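Local coordinates for protein MAU2 chromatid cohesion factor homolog (Saccharomyces cerevisiae, PDB 4XDN) that forms a complex with SCC2 that is required for cohesin to associate with chromosomes, and so takes part in sister chromatid cohesion, at residues R241-L245 with H246-P250. Sequence-based numbering, arbitrary orientation.
Sequences RSTEL and HTVGP
Glu244 and Leu245 turn their backbone carbonyls to the amides of Thr247, Val248 and Gly249, winding residues 245-248 into a single short helical turn. Glu244 is the N-cap. Its O takes two N-H groups: Val248 N at 3.0 Å, almost in line with the C=O bond (161°), and Thr247 N at 3.3 Å, from above the carbonyl plane. Leu245 O receives Gly249 N at 2.7 Å and, weakly, Val248 N. Gly249 then leaves helical angles with a positive phi of 92° and is itself the N-cap of helix 250-266.

Leu245 can be followed outward. Its CB leads out from the helical turn, and CG stands over one face of the His246 ring. With CG anti to the backbone N (chi1 167°), the branch turns CD1 toward Pro250, 3.6 Å from its CA. Val248 CB sits 3.3 Å from Glu244 O, and its CG1 meets Thr243 CG2 at 4.1 Å.

The turn links helix 234-241 to helix 250-266 in this largely helical protein. Trp215 of helix 212-228 packs against Thr243, Thr247 and Val248. Thr243 OG1 is hydrogen-bonded to Leu240 O, near the end of helix 234-241. Leu245 rests on Tyr253 of helix 250-266 and on Phe281 of helix 272-291.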
loop_
_atom_site.group_PDB
_atom_site.type_symbol
_atom_site.label_atom_id
_atom_site.label_comp_id
_atom_site.label_asym_id
_atom_site.label_seq_id
_atom_site.Cartn_x
_atom_site.Cartn_y
_atom_site.Cartn_z
ATOM N N ARG A 241 -11.476 -10.096 -13.053
ATOM C CA ARG A 241 -11.571 -11.551 -13.104
ATOM C C ARG A 241 -11.465 -12.080 -14.534
ATOM O O ARG A 241 -10.986 -13.192 -14.756
ATOM C CB ARG A 241 -12.882 -12.023 -12.464
ATOM C CG ARG A 241 -12.935 -11.831 -10.949
ATOM C CD ARG A 241 -14.111 -12.574 -10.322
ATOM N NE ARG A 241 -15.389 -11.896 -10.543
ATOM C CZ ARG A 241 -15.958 -11.049 -9.687
ATOM N NH1 ARG A 241 -15.376 -10.755 -8.530
ATOM N NH2 ARG A 241 -17.123 -10.490 -9.991
ATOM N N SER A 242 -11.901 -11.279 -15.501
ATOM C CA SER A 242 -11.902 -11.702 -16.900
ATOM C C SER A 242 -10.537 -11.531 -17.567
ATOM O O SER A 242 -10.339 -11.974 -18.697
ATOM C CB SER A 242 -12.957 -10.922 -17.691
ATOM O OG SER A 242 -12.596 -9.559 -17.817
ATOM N N THR A 243 -9.608 -10.881 -16.868
ATOM C CA THR A 243 -8.264 -10.641 -17.392
ATOM C C THR A 243 -7.610 -11.941 -17.853
ATOM O O THR A 243 -7.450 -12.878 -17.072
ATOM C CB THR A 243 -7.368 -9.964 -16.337
ATOM O OG1 THR A 243 -7.981 -8.744 -15.903
ATOM C CG2 THR A 243 -5.987 -9.653 -16.911
ATOM N N GLU A 244 -7.238 -11.983 -19.130
ATOM C CA GLU A 244 -6.684 -13.188 -19.741
ATOM C C GLU A 244 -5.158 -13.163 -19.779
ATOM O O GLU A 244 -4.548 -12.205 -20.259
ATOM C CB GLU A 244 -7.244 -13.365 -21.155
ATOM C CG GLU A 244 -8.371 -14.384 -21.241
ATOM C CD GLU A 244 -9.223 -14.215 -22.483
ATOM O OE1 GLU A 244 -8.802 -14.665 -23.571
ATOM O OE2 GLU A 244 -10.321 -13.630 -22.370
ATOM N N LEU A 245 -4.558 -14.234 -19.268
ATOM C CA LEU A 245 -3.107 -14.375 -19.190
ATOM C C LEU A 245 -2.424 -14.233 -20.548
ATOM O O LEU A 245 -1.415 -13.543 -20.677
ATOM C CB LEU A 245 -2.754 -15.736 -18.578
ATOM C CG LEU A 245 -1.304 -16.215 -18.690
ATOM C CD1 LEU A 245 -0.349 -15.243 -18.016
ATOM C CD2 LEU A 245 -1.167 -17.602 -18.090
ATOM N N HIS A 246 -2.979 -14.891 -21.558
ATOM C CA HIS A 246 -2.337 -14.965 -22.865
ATOM C C HIS A 246 -2.529 -13.695 -23.693
ATOM O O HIS A 246 -1.868 -13.511 -24.715
ATOM C CB HIS A 246 -2.865 -16.179 -23.626
ATOM C CG HIS A 246 -2.533 -17.483 -22.971
ATOM N ND1 HIS A 246 -3.480 -18.450 -22.712
ATOM C CD2 HIS A 246 -1.357 -17.976 -22.515
ATOM C CE1 HIS A 246 -2.902 -19.484 -22.127
ATOM N NE2 HIS A 246 -1.614 -19.222 -21.997
ATOM N N THR A 247 -3.430 -12.823 -23.249
ATOM C CA THR A 247 -3.621 -11.527 -23.890
ATOM C C THR A 247 -2.767 -10.474 -23.193
ATOM O O THR A 247 -2.237 -9.565 -23.830
ATOM C CB THR A 247 -5.102 -11.081 -23.856
ATOM O OG1 THR A 247 -5.903 -12.003 -24.604
ATOM C CG2 THR A 247 -5.268 -9.687 -24.451
ATOM N N VAL A 248 -2.633 -10.615 -21.880
ATOM C CA VAL A 248 -2.031 -9.577 -21.054
ATOM C C VAL A 248 -0.561 -9.876 -20.744
ATOM O O VAL A 248 0.214 -8.968 -20.444
ATOM C CB VAL A 248 -2.846 -9.403 -19.743
ATOM C CG1 VAL A 248 -2.242 -10.206 -18.581
ATOM C CG2 VAL A 248 -2.976 -7.933 -19.389
ATOM N N GLY A 249 -0.180 -11.146 -20.833
ATOM C CA GLY A 249 1.179 -11.562 -20.536
ATOM C C GLY A 249 1.350 -11.963 -19.078
ATOM O O GLY A 249 0.568 -11.548 -18.222
ATOM N N PRO A 250 2.384 -12.767 -18.784
ATOM C CA PRO A 250 2.589 -13.315 -17.436
ATOM C C PRO A 250 2.904 -12.257 -16.375
ATOM O O PRO A 250 2.543 -12.443 -15.212
ATOM C CB PRO A 250 3.775 -14.266 -17.624
ATOM C CG PRO A 250 4.495 -13.752 -18.815
ATOM C CD PRO A 250 3.446 -13.183 -19.715
#